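Local coordinates for protein serine protease pet (Escherichia coli, PDB 4OM9) that acts as a secreted autotransporter enterotoxin of enteroaggregative strains, a serine protease that probably cleaves host alpha-fodrin, at residues N412-G415 with Y419-I422; F423-G428 with K627-A632; I452-S455 with E460-L463; Y85-Y90 with N396-G401. All coordinates share one frame; numbering follows the deposited sequence.

Contact 1. Residues N412-G415 with Y419-I422; sequences NALG and YAGI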
loop_
_atom_site.group_PDB
_atom_site.type_symbol
_atom_site.label_atom_id
_atom_site.label_comp_id
_atom_site.label_asym_id
_atom_site.label_seq_id
_atom_site.Cartn_x
_atom_site.Cartn_y
_atom_site.Cartn_z
ATOM N N ASN A 412 -25.481 -16.395 -8.885
ATOM C CA ASN A 412 -26.148 -15.525 -7.924
ATOM C C ASN A 412 -26.140 -16.105 -6.500
ATOM O O ASN A 412 -27.143 -16.068 -5.787
ATOM C CB ASN A 412 -27.582 -15.265 -8.377
ATOM C CG ASN A 412 -28.095 -13.903 -7.940
ATOM O OD1 ASN A 412 -27.359 -12.913 -7.955
ATOM N ND2 ASN A 412 -29.361 -13.846 -7.550
ATOM N N ALA A 413 -24.999 -16.654 -6.110
ATOM C CA ALA A 413 -24.842 -17.289 -4.799
ATOM C C ALA A 413 -24.789 -16.311 -3.631
ATOM O O ALA A 413 -25.089 -16.698 -2.525
ATOM C CB ALA A 413 -23.597 -18.150 -4.783
ATOM N N LEU A 414 -24.395 -15.061 -3.863
ATOM C CA LEU A 414 -24.325 -14.083 -2.779
ATOM C C LEU A 414 -25.699 -13.495 -2.528
ATOM O O LEU A 414 -26.676 -13.913 -3.159
ATOM C CB LEU A 414 -23.292 -12.983 -3.078
ATOM C CG LEU A 414 -21.859 -13.322 -2.650
ATOM C CD1 LEU A 414 -20.818 -12.247 -3.099
ATOM C CD2 LEU A 414 -21.724 -13.608 -1.127
ATOM N N GLY A 415 -25.777 -12.547 -1.598
ATOM C CA GLY A 415 -27.041 -12.031 -1.106
ATOM C C GLY A 415 -27.510 -10.730 -1.724
ATOM O O GLY A 415 -26.970 -10.272 -2.727
ATOM N N TYR A 419 -24.247 -4.486 -0.356
ATOM C CA TYR A 419 -23.022 -5.214 -0.069
ATOM C C TYR A 419 -23.050 -6.678 -0.490
ATOM O O TYR A 419 -22.139 -7.422 -0.148
ATOM C CB TYR A 419 -22.678 -5.103 1.428
ATOM C CG TYR A 419 -22.813 -3.693 1.970
ATOM C CD1 TYR A 419 -21.861 -2.716 1.688
ATOM C CD2 TYR A 419 -23.910 -3.330 2.722
ATOM C CE1 TYR A 419 -21.998 -1.419 2.171
ATOM C CE2 TYR A 419 -24.056 -2.045 3.207
ATOM C CZ TYR A 419 -23.109 -1.094 2.929
ATOM O OH TYR A 419 -23.272 0.178 3.439
ATOM N N ALA A 420 -24.073 -7.089 -1.243
ATOM C CA ALA A 420 -24.209 -8.485 -1.680
ATOM C C ALA A 420 -24.192 -9.426 -0.476
ATOM O O ALA A 420 -23.766 -10.586 -0.570
ATOM C CB ALA A 420 -23.112 -8.855 -2.665
ATOM N N GLY A 421 -24.640 -8.903 0.661
ATOM C CA GLY A 421 -24.813 -9.690 1.864
ATOM C C GLY A 421 -23.575 -10.376 2.414
ATOM O O GLY A 421 -23.689 -11.452 2.993
ATOM N N ILE A 422 -22.402 -9.766 2.243
ATOM C CA ILE A 422 -21.204 -10.295 2.873
ATOM C C ILE A 422 -20.380 -9.166 3.519
ATOM O O ILE A 422 -20.310 -8.021 3.039
ATOM C CB ILE A 422 -20.369 -11.130 1.861
ATOM C CG1 ILE A 422 -19.164 -11.781 2.557
ATOM C CG2 ILE A 422 -19.981 -10.309 0.625
ATOM C CD1 ILE A 422 -18.563 -12.956 1.811
#
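Leu-414 and Gly-415 fold back onto Ala-420 within the loop between strands 404-408 and 422-424 of the parallel beta-helix. Along 412-415, contact begins at Leu-414. Its CB lies 3.5 Å from Ala-420 O. CG, anti to the carbonyl carbon (chi1 -87°), sets the branch of the side chain beside Ala-420. Of the two methyls, CD1 meets Ala-420 CB at 4.1 Å, while CD2 approaches the CB of Ile-422 at the same 4.1 Å. Ile-397 and Leu-388 also touch this leucine, so it joins the apolar packing of neighbouring turns. Gly-415 comes next and supplies the polar link. Its N donates to Ala-420 O at 3.0 Å, and the N-H...O angle of 151° is moderately bent. The N-H comes from above the carbonyl plane, 65° out of it. In return, Ala-420 CA approaches Gly-415 O at 3.5 Å in a CH...O contact. Two glycines make the approach close, for the CA atoms of Gly-415 and Gly-421 are 4.4 Å apart with no side chain on either. The chemistry implies that the two sides of the loop are held by one main-chain hydrogen bond, its acceptor flanked by Leu-414 CB and CD2, which probably keep water from it.

Contact 2. Residues F423-G428 with K627-A632; sequences FFTENG and KNITGA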
loop_
_atom_site.group_PDB
_atom_site.type_symbol
_atom_site.label_atom_id
_atom_site.label_comp_id
_atom_site.label_asym_id
_atom_site.label_seq_id
_atom_site.Cartn_x
_atom_site.Cartn_y
_atom_site.Cartn_z
ATOM N N PHE A 423 -19.810 -9.490 4.666
ATOM C CA PHE A 423 -19.235 -8.498 5.557
ATOM C C PHE A 423 -17.992 -9.121 6.139
ATOM O O PHE A 423 -18.005 -10.290 6.518
ATOM C CB PHE A 423 -20.229 -8.084 6.654
ATOM C CG PHE A 423 -21.548 -7.590 6.115
ATOM C CD1 PHE A 423 -22.545 -8.489 5.735
ATOM C CD2 PHE A 423 -21.784 -6.226 5.963
ATOM C CE1 PHE A 423 -23.749 -8.034 5.201
ATOM C CE2 PHE A 423 -22.985 -5.765 5.434
ATOM C CZ PHE A 423 -23.966 -6.668 5.056
ATOM N N PHE A 424 -16.915 -8.341 6.171
ATOM C CA PHE A 424 -15.626 -8.817 6.615
ATOM C C PHE A 424 -15.171 -7.944 7.762
ATOM O O PHE A 424 -14.868 -6.784 7.520
ATOM C CB PHE A 424 -14.585 -8.742 5.500
ATOM C CG PHE A 424 -15.038 -9.284 4.158
ATOM C CD1 PHE A 424 -15.847 -8.534 3.323
ATOM C CD2 PHE A 424 -14.578 -10.510 3.703
ATOM C CE1 PHE A 424 -16.252 -9.034 2.088
ATOM C CE2 PHE A 424 -14.961 -11.006 2.455
ATOM C CZ PHE A 424 -15.807 -10.280 1.654
ATOM N N THR A 425 -15.146 -8.464 9.002
ATOM C CA THR A 425 -14.574 -7.692 10.103
ATOM C C THR A 425 -13.077 -7.785 10.121
ATOM O O THR A 425 -12.454 -8.203 9.155
ATOM C CB THR A 425 -14.988 -8.151 11.510
ATOM O OG1 THR A 425 -15.640 -9.417 11.457
ATOM C CG2 THR A 425 -15.817 -7.118 12.231
ATOM N N GLU A 426 -12.545 -7.455 11.297
ATOM C CA GLU A 426 -11.127 -7.407 11.592
ATOM C C GLU A 426 -10.435 -8.652 11.062
ATOM O O GLU A 426 -10.879 -9.774 11.333
ATOM C CB GLU A 426 -10.916 -7.261 13.114
ATOM C CG GLU A 426 -9.517 -6.798 13.546
ATOM C CD GLU A 426 -9.372 -6.688 15.074
ATOM O OE1 GLU A 426 -9.190 -5.559 15.574
ATOM O OE2 GLU A 426 -9.443 -7.731 15.772
ATOM N N ASN A 427 -9.389 -8.427 10.270
ATOM C CA ASN A 427 -8.542 -9.465 9.669
ATOM C C ASN A 427 -9.200 -10.181 8.498
ATOM O O ASN A 427 -8.528 -10.881 7.735
ATOM C CB ASN A 427 -8.082 -10.473 10.723
ATOM C CG ASN A 427 -7.122 -9.851 11.747
ATOM O OD1 ASN A 427 -6.314 -8.981 11.413
ATOM N ND2 ASN A 427 -7.220 -10.291 12.993
ATOM N N GLY A 428 -10.508 -10.003 8.361
ATOM C CA GLY A 428 -11.250 -10.485 7.211
ATOM C C GLY A 428 -11.088 -11.939 6.813
ATOM O O GLY A 428 -11.100 -12.840 7.660
ATOM N N LYS A 627 -12.835 -0.563 11.919
ATOM C CA LYS A 627 -14.017 -0.892 12.726
ATOM C C LYS A 627 -15.318 -0.598 11.961
ATOM O O LYS A 627 -16.239 0.043 12.480
ATOM C CB LYS A 627 -13.976 -0.128 14.066
ATOM C CG LYS A 627 -13.756 1.363 13.958
ATOM C CD LYS A 627 -13.053 1.901 15.202
ATOM C CE LYS A 627 -14.021 2.581 16.157
ATOM N NZ LYS A 627 -13.318 3.029 17.413
ATOM N N ASN A 628 -15.377 -1.062 10.713
ATOM C CA ASN A 628 -16.500 -0.775 9.828
ATOM C C ASN A 628 -17.720 -1.688 10.031
ATOM O O ASN A 628 -18.830 -1.346 9.625
ATOM C CB ASN A 628 -16.049 -0.877 8.369
ATOM C CG ASN A 628 -14.996 0.159 8.001
ATOM O OD1 ASN A 628 -13.822 -0.169 7.851
ATOM N ND2 ASN A 628 -15.419 1.410 7.832
ATOM N N ILE A 629 -17.517 -2.852 10.639
ATOM C CA ILE A 629 -18.624 -3.759 10.851
ATOM C C ILE A 629 -19.310 -3.526 12.199
ATOM O O ILE A 629 -18.638 -3.436 13.250
ATOM C CB ILE A 629 -18.177 -5.224 10.768
ATOM C CG1 ILE A 629 -17.416 -5.493 9.459
ATOM C CG2 ILE A 629 -19.376 -6.160 10.927
ATOM C CD1 ILE A 629 -18.162 -5.080 8.187
ATOM N N THR A 630 -20.644 -3.442 12.166
ATOM C CA THR A 630 -21.432 -3.136 13.362
ATOM C C THR A 630 -22.538 -4.140 13.636
ATOM O O THR A 630 -22.621 -5.185 12.987
ATOM C CB THR A 630 -22.055 -1.758 13.264
ATOM O OG1 THR A 630 -22.767 -1.652 12.032
ATOM C CG2 THR A 630 -20.962 -0.696 13.278
ATOM N N GLY A 631 -23.369 -3.835 14.631
ATOM C CA GLY A 631 -24.464 -4.715 15.016
ATOM C C GLY A 631 -24.080 -6.157 15.295
ATOM O O GLY A 631 -23.170 -6.445 16.062
ATOM N N ALA A 632 -24.789 -7.069 14.655
ATOM C CA ALA A 632 -24.517 -8.488 14.738
ATOM C C ALA A 632 -23.470 -8.903 13.726
ATOM O O ALA A 632 -23.190 -10.087 13.578
ATOM C CB ALA A 632 -25.789 -9.266 14.504
#
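Ile-629 belongs to a small antiparallel hairpin, strands 629-630 and 635-636, and packs on the end of strand 422-424 of the parallel beta-helix, where Phe-423, Phe-424 and Thr-425 receive it. The nearest CA pair, Thr-425 and Ile-629, is 5.7 Å apart, yet no hydrogen bond crosses; the contact is packing of the Ile-629 side chain on side chains and on one main-chain carbonyl. Thr-425 CG2 presses on Ile-629 CB at 3.4 Å, tighter than usual van der Waals contact, and the two side chains cross at about a right angle. The threonine torsion is nearly eclipsed (chi1 12°), which suggests some strain, while its OG1 makes a weak hydrogen bond to Val-399 O on the adjacent strand. Farther out along the isoleucine, CG1 reaches Phe-424 O at 3.5 Å. CG1 stands anti to the carbonyl carbon (chi1 -53°), and the chain then bends to bring CD1 within 4.0 Å of Phe-423 CB, at the edge of that ring and near its plane. The CB of Phe-424 points the other way, and its side chain touches Val-399 and Thr-450. Thr-425 also opens a type II turn, closed by Gly-428 N to Thr-425 O at 2.8 Å. One hairpin side chain set against a strand end fits the right-handed parallel beta-helix of autotransporter passenger domains, here with a hairpin inserted between coils.

Contact 3. Residues I452-S455 with E460-L463; sequences ITNS and ESVL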
loop_
_atom_site.group_PDB
_atom_site.type_symbol
_atom_site.label_atom_id
_atom_site.label_comp_id
_atom_site.label_asym_id
_atom_site.label_seq_id
_atom_site.Cartn_x
_atom_site.Cartn_y
_atom_site.Cartn_z
ATOM N N ILE A 452 -10.499 -10.185 -2.338
ATOM C CA ILE A 452 -11.416 -10.770 -3.304
ATOM C C ILE A 452 -10.552 -11.307 -4.401
ATOM O O ILE A 452 -9.725 -10.589 -4.942
ATOM C CB ILE A 452 -12.425 -9.748 -3.825
ATOM C CG1 ILE A 452 -13.340 -9.308 -2.671
ATOM C CG2 ILE A 452 -13.211 -10.314 -5.011
ATOM C CD1 ILE A 452 -14.312 -8.190 -3.013
ATOM N N THR A 453 -10.698 -12.588 -4.692
ATOM C CA THR A 453 -9.816 -13.254 -5.637
ATOM C C THR A 453 -10.588 -14.105 -6.637
ATOM O O THR A 453 -11.819 -14.144 -6.630
ATOM C CB THR A 453 -8.805 -14.158 -4.909
ATOM O OG1 THR A 453 -7.787 -14.556 -5.837
ATOM C CG2 THR A 453 -9.519 -15.427 -4.334
ATOM N N ASN A 454 -9.858 -14.788 -7.504
ATOM C CA ASN A 454 -10.465 -15.806 -8.337
ATOM C C ASN A 454 -9.454 -16.881 -8.692
ATOM O O ASN A 454 -8.551 -16.651 -9.492
ATOM C CB ASN A 454 -11.053 -15.207 -9.602
ATOM C CG ASN A 454 -11.500 -16.272 -10.585
ATOM O OD1 ASN A 454 -11.972 -17.328 -10.180
ATOM N ND2 ASN A 454 -11.317 -16.017 -11.882
ATOM N N SER A 455 -9.625 -18.054 -8.082
ATOM C CA SER A 455 -8.677 -19.151 -8.188
ATOM C C SER A 455 -8.854 -19.932 -9.480
ATOM O O SER A 455 -8.076 -20.832 -9.782
ATOM C CB SER A 455 -8.827 -20.091 -6.973
ATOM O OG SER A 455 -10.135 -20.656 -6.889
ATOM N N GLU A 460 -12.127 -15.928 -16.334
ATOM C CA GLU A 460 -11.854 -14.724 -15.572
ATOM C C GLU A 460 -13.134 -14.221 -14.933
ATOM O O GLU A 460 -14.209 -14.324 -15.531
ATOM C CB GLU A 460 -11.216 -13.655 -16.472
ATOM C CG GLU A 460 -11.692 -12.254 -16.224
ATOM C CD GLU A 460 -10.990 -11.260 -17.134
ATOM O OE1 GLU A 460 -11.594 -10.847 -18.156
ATOM O OE2 GLU A 460 -9.830 -10.908 -16.835
ATOM N N SER A 461 -13.003 -13.699 -13.715
ATOM C CA SER A 461 -14.117 -13.158 -12.958
ATOM C C SER A 461 -14.163 -11.650 -13.079
ATOM O O SER A 461 -13.176 -10.963 -12.801
ATOM C CB SER A 461 -14.015 -13.541 -11.472
ATOM O OG SER A 461 -14.391 -14.890 -11.221
ATOM N N VAL A 462 -15.314 -11.121 -13.474
ATOM C CA VAL A 462 -15.468 -9.674 -13.502
ATOM C C VAL A 462 -16.008 -9.224 -12.164
ATOM O O VAL A 462 -17.094 -9.638 -11.750
ATOM C CB VAL A 462 -16.413 -9.188 -14.604
ATOM C CG1 VAL A 462 -16.532 -7.666 -14.545
ATOM C CG2 VAL A 462 -15.930 -9.642 -15.960
ATOM N N LEU A 463 -15.232 -8.390 -11.480
ATOM C CA LEU A 463 -15.679 -7.780 -10.242
ATOM C C LEU A 463 -16.137 -6.341 -10.510
ATOM O O LEU A 463 -15.336 -5.479 -10.865
ATOM C CB LEU A 463 -14.564 -7.826 -9.208
ATOM C CG LEU A 463 -14.718 -6.941 -7.973
ATOM C CD1 LEU A 463 -15.909 -7.402 -7.156
ATOM C CD2 LEU A 463 -13.455 -6.980 -7.140
#
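Asn-454 and Ser-461 face each other inside the parallel beta-helix, where one turn leaves strand 451-453 and enters strand 461-465. The two short segments run 162° apart, nearly antiparallel, but their CA atoms stay 6.5 Å apart at Asn-454 and Ser-461, too far for a paired sheet; side chains fill the interval. Followed outward, Asn-454 CB starts 3.7 Å from Ser-461 OG. The next atom, CG, is placed anti to the backbone N (chi1 171°), which carries the amide across the interior and puts CG 3.3 Å from Ser-461 OG. At the tip, OD1 accepts from the backbone N of Gly-435 and of Asn-456, the latter bond forming an Asx turn. ND2 gives its hydrogens to Asn-480 O and Lys-459 O. Four bonds thus grip the amide and settle which of its ends is oxygen and which nitrogen. Polar main-chain atoms of this turn and of its neighbours are satisfied together by one buried group. ND2 also lies 3.3 Å from Ser-461 OG, but the angle is poor and no hydrogen bond is made; the hydroxyl is bonded instead to His-436 O. Farther along the same interior the lining becomes apolar. Ile-452 and Leu-463 cross at about a right angle, each with its CB directed toward the other segment, and the methyls CG2 of Ile-452 and CD2 of Leu-463 meet at 4.0 Å.

Contact 4. Residues Y85-Y90 with N396-G401; sequences YGSTQY and NIYVAG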
loop_
_atom_site.group_PDB
_atom_site.type_symbol
_atom_site.label_atom_id
_atom_site.label_comp_id
_atom_site.label_asym_id
_atom_site.label_seq_id
_atom_site.Cartn_x
_atom_site.Cartn_y
_atom_site.Cartn_z
ATOM N N TYR A 85 -16.536 -11.076 21.154
ATOM C CA TYR A 85 -15.444 -11.036 20.200
ATOM C C TYR A 85 -16.028 -10.523 18.886
ATOM O O TYR A 85 -17.045 -11.062 18.403
ATOM C CB TYR A 85 -14.799 -12.403 20.007
ATOM C CG TYR A 85 -14.361 -13.121 21.272
ATOM C CD1 TYR A 85 -15.267 -13.861 22.025
ATOM C CD2 TYR A 85 -13.033 -13.094 21.693
ATOM C CE1 TYR A 85 -14.867 -14.539 23.168
ATOM C CE2 TYR A 85 -12.628 -13.769 22.837
ATOM C CZ TYR A 85 -13.555 -14.493 23.569
ATOM O OH TYR A 85 -13.163 -15.176 24.711
ATOM N N GLY A 86 -15.402 -9.489 18.321
ATOM C CA GLY A 86 -15.947 -8.813 17.154
ATOM C C GLY A 86 -17.397 -8.428 17.353
ATOM O O GLY A 86 -17.743 -7.805 18.352
ATOM N N SER A 87 -18.248 -8.837 16.409
ATOM C CA SER A 87 -19.673 -8.524 16.445
ATOM C C SER A 87 -20.482 -9.615 17.097
ATOM O O SER A 87 -21.678 -9.697 16.872
ATOM C CB SER A 87 -20.241 -8.318 15.036
ATOM O OG SER A 87 -19.619 -7.248 14.361
ATOM N N THR A 88 -19.844 -10.488 17.863
ATOM C CA THR A 88 -20.564 -11.645 18.389
ATOM C C THR A 88 -20.486 -11.730 19.902
ATOM O O THR A 88 -19.420 -11.500 20.485
ATOM C CB THR A 88 -20.032 -12.946 17.781
ATOM O OG1 THR A 88 -19.951 -12.800 16.352
ATOM C CG2 THR A 88 -20.948 -14.124 18.152
ATOM N N GLN A 89 -21.629 -12.047 20.513
ATOM C CA GLN A 89 -21.763 -12.224 21.955
ATOM C C GLN A 89 -21.760 -13.696 22.341
ATOM O O GLN A 89 -22.432 -14.506 21.728
ATOM C CB GLN A 89 -23.048 -11.572 22.469
ATOM C CG GLN A 89 -22.926 -10.094 22.794
ATOM C CD GLN A 89 -22.571 -9.248 21.587
ATOM O OE1 GLN A 89 -21.556 -8.535 21.581
ATOM N NE2 GLN A 89 -23.409 -9.315 20.555
ATOM N N TYR A 90 -21.007 -14.039 23.371
ATOM C CA TYR A 90 -20.940 -15.412 23.813
ATOM C C TYR A 90 -21.236 -15.479 25.313
ATOM O O TYR A 90 -20.934 -14.544 26.080
ATOM C CB TYR A 90 -19.567 -16.021 23.516
ATOM C CG TYR A 90 -19.175 -16.023 22.059
ATOM C CD1 TYR A 90 -18.524 -14.929 21.487
ATOM C CD2 TYR A 90 -19.436 -17.127 21.250
ATOM C CE1 TYR A 90 -18.160 -14.933 20.164
ATOM C CE2 TYR A 90 -19.072 -17.141 19.912
ATOM C CZ TYR A 90 -18.443 -16.047 19.372
ATOM O OH TYR A 90 -18.083 -16.063 18.041
ATOM N N ASN A 396 -27.099 -13.402 4.846
ATOM C CA ASN A 396 -25.943 -12.550 5.118
ATOM C C ASN A 396 -24.759 -13.378 5.576
ATOM O O ASN A 396 -24.937 -14.315 6.354
ATOM C CB ASN A 396 -26.260 -11.516 6.198
ATOM C CG ASN A 396 -27.346 -10.565 5.780
ATOM O OD1 ASN A 396 -27.108 -9.659 4.989
ATOM N ND2 ASN A 396 -28.555 -10.768 6.303
ATOM N N ILE A 397 -23.555 -13.018 5.124
ATOM C CA ILE A 397 -22.339 -13.687 5.556
ATOM C C ILE A 397 -21.381 -12.747 6.309
ATOM O O ILE A 397 -21.126 -11.614 5.867
ATOM C CB ILE A 397 -21.614 -14.302 4.361
ATOM C CG1 ILE A 397 -22.512 -15.336 3.692
ATOM C CG2 ILE A 397 -20.282 -14.926 4.794
ATOM C CD1 ILE A 397 -22.032 -15.803 2.350
ATOM N N TYR A 398 -20.855 -13.226 7.442
ATOM C CA TYR A 398 -19.889 -12.487 8.257
ATOM C C TYR A 398 -18.588 -13.262 8.283
ATOM O O TYR A 398 -18.553 -14.424 8.680
ATOM C CB TYR A 398 -20.454 -12.257 9.650
ATOM C CG TYR A 398 -19.544 -11.837 10.807
ATOM C CD1 TYR A 398 -18.927 -12.795 11.604
ATOM C CD2 TYR A 398 -19.421 -10.487 11.182
ATOM C CE1 TYR A 398 -18.169 -12.430 12.706
ATOM C CE2 TYR A 398 -18.642 -10.102 12.277
ATOM C CZ TYR A 398 -18.023 -11.091 13.039
ATOM O OH TYR A 398 -17.274 -10.781 14.143
ATOM N N VAL A 399 -17.533 -12.624 7.784
ATOM C CA VAL A 399 -16.222 -13.240 7.672
ATOM C C VAL A 399 -15.287 -12.580 8.672
ATOM O O VAL A 399 -15.071 -11.361 8.618
ATOM C CB VAL A 399 -15.675 -13.105 6.258
ATOM C CG1 VAL A 399 -14.407 -13.931 6.071
ATOM C CG2 VAL A 399 -16.758 -13.517 5.259
ATOM N N ALA A 400 -14.753 -13.371 9.594
ATOM C CA ALA A 400 -13.908 -12.821 10.652
ATOM C C ALA A 400 -12.593 -13.576 10.857
ATOM O O ALA A 400 -12.497 -14.783 10.610
ATOM C CB ALA A 400 -14.685 -12.783 11.967
ATOM N N GLY A 401 -11.565 -12.838 11.279
ATOM C CA GLY A 401 -10.446 -13.446 11.975
ATOM C C GLY A 401 -9.228 -13.750 11.143
ATOM O O GLY A 401 -8.153 -14.031 11.685
#
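Tyr-398 extends from strand 397-399 of the parallel beta-helix with its phenol directed at Ser-87 and Thr-88, in the tight turn of the hairpin formed by strands 82-85 and 88-97. This hairpin lies in the part of the chain related to immunoglobulin A1 proteases, so the contact joins protease domain to beta-helix. The tyrosine CG is anti to the backbone N (chi1 164°), which points the ring off the strand and puts OH at the turn. There the N of Ser-87 donates to Tyr-398 OH at 3.1 Å with an N-H...O angle of 172°, almost straight. Gly-86, at a positive phi (51°) that favours glycine, brings its CA to 3.8 Å from Tyr-398 OH. Beside the hydroxyl, the two turn residues approach different sides of the ring's far end: Ser-87 CB is 3.7 Å from CE2 of Tyr-398, whereas Thr-88 OG1 is 4.1 Å from its CE1. The Thr-88 side chain passes the ring at a slant. Glu-113 OE2 is hydrogen-bonded to both Tyr-398 OH and Thr-88 OG1. Lys-380 adds a cation-pi contact with the ring and bonds the threonine hydroxyl, and the nearby carboxylate and ammonium would probably polarise the phenol. The type II' turn is itself held by two backbone bonds: Tyr-85 N to Thr-88 O at 3.0 Å, and Thr-88 N to Tyr-85 O at 2.9 Å.

Contacts 1, 2 and 4 gather on one stretch of the beta-helix. Contacts 2 and 4 are closest, with centres about 7 Å apart, because strands 397-399 and 422-424 are neighbours: Phe-423 N lies 2.8 Å from Ile-397 O and Phe-423 O lies 2.7 Å from Val-399 N, both probable hydrogen bonds. Contact 1 leads directly into contact 2 along the chain and meets contact 4 through Gly-421 O and Ile-397 N, a probable hydrogen bond of 2.6 Å. Contact 3 stands apart on the following coils; its nearest atoms are about 5, 7 and 10 Å from contacts 2, 1 and 4. Contact 4 joins the protease-related region directly; contact 2 approaches it through a weak, long ion pair of Lys-627 with Asp-169.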